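Long-range contact in TDP-rhamnose 3'-O-methyltransferase (CalS11) (Micromonospora echinospora, PDB 5HOQ), which probably transfers a methyl group to the 3'-hydroxyl of TDP-rhamnose in calicheamicin biosynthesis, as an O-methyltransferase: residues D191-T196 with E226-R231. Numbering follows the deposited sequence.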
ATOM      1  N   ASP E 191     -16.399 -11.289  35.450  1.00 36.51           N
ATOM      2  CA  ASP E 191     -17.842 -11.553  35.450  1.00 30.94           C
ATOM      3  C   ASP E 191     -18.703 -10.427  36.019  1.00 36.09           C
ATOM      4  O   ASP E 191     -19.747 -10.100  35.441  1.00 37.69           O
ATOM      5  CB  ASP E 191     -18.161 -12.843  36.225  1.00 35.38           C
ATOM      6  CG  ASP E 191     -17.678 -14.084  35.509  1.00 42.99           C
ATOM      7  OD1 ASP E 191     -17.440 -14.029  34.277  1.00 47.09           O
ATOM      8  OD2 ASP E 191     -17.517 -15.112  36.192  1.00 45.24           O
ATOM      9  N   LEU E 192     -18.314  -9.846  37.150  1.00 35.48           N
ATOM     10  CA  LEU E 192     -19.214  -9.001  37.925  1.00 31.64           C
ATOM     11  C   LEU E 192     -18.891  -7.515  37.814  1.00 30.58           C
ATOM     12  O   LEU E 192     -17.741  -7.098  37.600  1.00 31.06           O
ATOM     13  CB  LEU E 192     -19.185  -9.405  39.401  1.00 34.54           C
ATOM     14  CG  LEU E 192     -19.384 -10.910  39.626  1.00 42.06           C
ATOM     15  CD1 LEU E 192     -19.332 -11.219  41.102  1.00 39.02           C
ATOM     16  CD2 LEU E 192     -20.695 -11.396  39.031  1.00 43.39           C
ATOM     17  N   TYR E 193     -19.950  -6.733  38.056  1.00 30.05           N
ATOM     18  CA  TYR E 193     -19.939  -5.284  37.907  1.00 34.24           C
ATOM     19  C   TYR E 193     -18.949  -4.604  38.847  1.00 35.81           C
ATOM     20  O   TYR E 193     -18.118  -3.801  38.409  1.00 28.56           O
ATOM     21  CB  TYR E 193     -21.343  -4.752  38.165  1.00 28.41           C
ATOM     22  CG  TYR E 193     -21.402  -3.260  38.277  1.00 27.74           C
ATOM     23  CD1 TYR E 193     -21.269  -2.457  37.155  1.00 32.82           C
ATOM     24  CD2 TYR E 193     -21.597  -2.652  39.506  1.00 31.23           C
ATOM     25  CE1 TYR E 193     -21.326  -1.092  37.257  1.00 31.30           C
ATOM     26  CE2 TYR E 193     -21.651  -1.275  39.620  1.00 29.74           C
ATOM     27  CZ  TYR E 193     -21.516  -0.506  38.487  1.00 34.68           C
ATOM     28  OH  TYR E 193     -21.588   0.850  38.575  1.00 31.52           O
ATOM     29  N   GLU E 194     -19.074  -4.841  40.149  1.00 31.71           N
ATOM     30  CA  GLU E 194     -18.256  -4.085  41.098  1.00 34.97           C
ATOM     31  C   GLU E 194     -16.762  -4.328  40.927  1.00 33.46           C
ATOM     32  O   GLU E 194     -15.998  -3.345  40.902  1.00 32.91           O
ATOM     33  CB  GLU E 194     -18.690  -4.404  42.534  1.00 46.87           C
ATOM     34  CG  GLU E 194     -20.059  -3.854  42.920  1.00 55.55           C
ATOM     35  CD  GLU E 194     -20.134  -2.319  42.930  1.00 58.74           C
ATOM     36  OE1 GLU E 194     -19.077  -1.647  42.932  1.00 56.80           O
ATOM     37  OE2 GLU E 194     -21.265  -1.781  42.943  1.00 56.31           O
ATOM     38  N   PRO E 195     -16.269  -5.570  40.841  1.00 32.05           N
ATOM     39  CA  PRO E 195     -14.829  -5.735  40.583  1.00 31.08           C
ATOM     40  C   PRO E 195     -14.387  -5.189  39.235  1.00 32.73           C
ATOM     41  O   PRO E 195     -13.313  -4.583  39.154  1.00 27.98           O
ATOM     42  CB  PRO E 195     -14.617  -7.253  40.685  1.00 38.21           C
ATOM     43  CG  PRO E 195     -15.972  -7.860  40.517  1.00 39.79           C
ATOM     44  CD  PRO E 195     -16.937  -6.861  41.098  1.00 36.56           C
ATOM     45  N   THR E 196     -15.163  -5.392  38.169  1.00 26.83           N
ATOM     46  CA  THR E 196     -14.746  -4.878  36.869  1.00 31.23           C
ATOM     47  C   THR E 196     -14.631  -3.360  36.902  1.00 29.47           C
ATOM     48  O   THR E 196     -13.669  -2.789  36.374  1.00 27.44           O
ATOM     49  CB  THR E 196     -15.718  -5.339  35.785  1.00 28.45           C
ATOM     50  OG1 THR E 196     -15.747  -6.767  35.753  1.00 30.84           O
ATOM     51  CG2 THR E 196     -15.299  -4.817  34.400  1.00 31.99           C
ATOM     52  N   GLU E 226     -20.090  -7.063  33.469  1.00 32.48           N
ATOM     53  CA  GLU E 226     -18.922  -6.570  32.757  1.00 28.38           C
ATOM     54  C   GLU E 226     -19.272  -5.428  31.801  1.00 33.16           C
ATOM     55  O   GLU E 226     -18.569  -4.413  31.734  1.00 26.84           O
ATOM     56  CB  GLU E 226     -18.316  -7.716  31.972  1.00 36.07           C
ATOM     57  CG  GLU E 226     -16.864  -7.645  31.817  1.00 34.63           C
ATOM     58  CD  GLU E 226     -16.310  -9.002  31.460  1.00 43.76           C
ATOM     59  OE1 GLU E 226     -16.156  -9.272  30.247  1.00 35.49           O
ATOM     60  OE2 GLU E 226     -16.069  -9.808  32.396  1.00 32.14           O
ATOM     61  N   ASN E 227     -20.315  -5.616  31.001  1.00 27.71           N
ATOM     62  CA  ASN E 227     -20.806  -4.560  30.119  1.00 28.52           C
ATOM     63  C   ASN E 227     -21.288  -3.355  30.916  1.00 22.49           C
ATOM     64  O   ASN E 227     -21.017  -2.200  30.556  1.00 23.95           O
ATOM     65  CB  ASN E 227     -21.949  -5.124  29.263  1.00 25.55           C
ATOM     66  CG  ASN E 227     -22.418  -4.173  28.179  1.00 32.27           C
ATOM     67  OD1 ASN E 227     -22.815  -3.053  28.455  1.00 40.05           O
ATOM     68  ND2 ASN E 227     -22.415  -4.642  26.944  1.00 32.10           N
ATOM     69  N   ILE E 228     -22.065  -3.597  31.965  1.00 21.95           N
ATOM     70  CA  ILE E 228     -22.589  -2.481  32.753  1.00 25.61           C
ATOM     71  C   ILE E 228     -21.432  -1.637  33.278  1.00 23.71           C
ATOM     72  O   ILE E 228     -21.461  -0.402  33.198  1.00 26.35           O
ATOM     73  CB  ILE E 228     -23.496  -2.993  33.889  1.00 26.66           C
ATOM     74  CG1 ILE E 228     -24.676  -3.797  33.331  1.00 24.41           C
ATOM     75  CG2 ILE E 228     -24.051  -1.828  34.711  1.00 29.92           C
ATOM     76  CD1 ILE E 228     -25.364  -4.695  34.358  1.00 28.23           C
ATOM     77  N   ALA E 229     -20.359  -2.297  33.742  1.00 26.92           N
ATOM     78  CA  ALA E 229     -19.186  -1.592  34.264  1.00 26.75           C
ATOM     79  C   ALA E 229     -18.452  -0.833  33.164  1.00 29.26           C
ATOM     80  O   ALA E 229     -17.974   0.281  33.392  1.00 24.34           O
ATOM     81  CB  ALA E 229     -18.234  -2.582  34.944  1.00 29.56           C
ATOM     82  N   MET E 230     -18.324  -1.428  31.978  1.00 25.68           N
ATOM     83  CA  MET E 230     -17.683  -0.734  30.863  1.00 24.22           C
ATOM     84  C   MET E 230     -18.462   0.510  30.479  1.00 25.93           C
ATOM     85  O   MET E 230     -17.877   1.584  30.256  1.00 28.49           O
ATOM     86  CB  MET E 230     -17.548  -1.685  29.664  1.00 28.23           C
ATOM     87  CG  MET E 230     -16.876  -1.075  28.471  1.00 36.09           C
ATOM     88  SD  MET E 230     -15.148  -0.702  28.825  1.00 37.19           S
ATOM     89  CE  MET E 230     -14.784   0.104  27.263  1.00 37.11           C
ATOM     90  N   ARG E 231     -19.786   0.391  30.403  1.00 23.99           N
ATOM     91  CA  ARG E 231     -20.605   1.554  30.053  1.00 27.78           C
ATOM     92  C   ARG E 231     -20.521   2.621  31.133  1.00 30.86           C
ATOM     93  O   ARG E 231     -20.528   3.810  30.823  1.00 30.03           O
ATOM     94  CB  ARG E 231     -22.057   1.139  29.811  1.00 23.14           C
ATOM     95  CG  ARG E 231     -22.257   0.448  28.461  1.00 26.86           C
ATOM     96  CD  ARG E 231     -23.719   0.230  28.100  1.00 26.75           C
ATOM     97  NE  ARG E 231     -24.317  -0.912  28.803  1.00 28.09           N
ATOM     98  CZ  ARG E 231     -25.250  -0.833  29.745  1.00 26.52           C
ATOM     99  NH1 ARG E 231     -25.728   0.336  30.131  1.00 27.83           N
ATOM    100  NH2 ARG E 231     -25.715  -1.940  30.305  1.00 27.82           N
TER
HETATM  101  O   HOH W   1     -14.420  -8.668  34.006  1.00 34.07           O
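Tyr193 and Thr196, in the first turn of helix 193-203, pack against Ala229 of helix 225-233, joining two helices of the Rossmann-like methyltransferase fold that follow the parallel strands 183-188 and 211-215. The backbones approach to 5.2 Å between the CA atoms of Tyr193 and Ala229. A chi1 of 170° puts Tyr193 CG opposite the backbone N and the ring beside the second helix: CD1 lies 3.5 Å from Ala229 N, which sits at the ring edge, near its plane. Ile228 CG2 approaches the same ring obliquely, 3.8 Å from Tyr193 CD1, the two side chains crossing at about a right angle. Ala229 CB is met by Thr196 CG2 at 3.7 Å.

On the polar side, one water donates to both Thr196 OG1 (2.9 Å) and Glu226 OE2 (2.6 Å). A serine in place of Thr196 would probably leave a gap against Ala229 CB and Glu226 CG where the methyl had been. Glu226 OE2 also takes a weak hydrogen bond from Asp191 N (3.4 Å, N-H...O angle 145°), while its OE1 accepts from the backbone of Glu217. Asp191 is salt-bridged to Arg79, which binds S-adenosyl-L-homocysteine in another structure of this protein, suggesting that the contact borders the cofactor site. Finally, the threonine hydroxyl is fixed by the helix start: Thr196 OG1 donates to Leu192 O at 2.7 Å, reaching that N-cap carbonyl from the face opposite to Thr196 N.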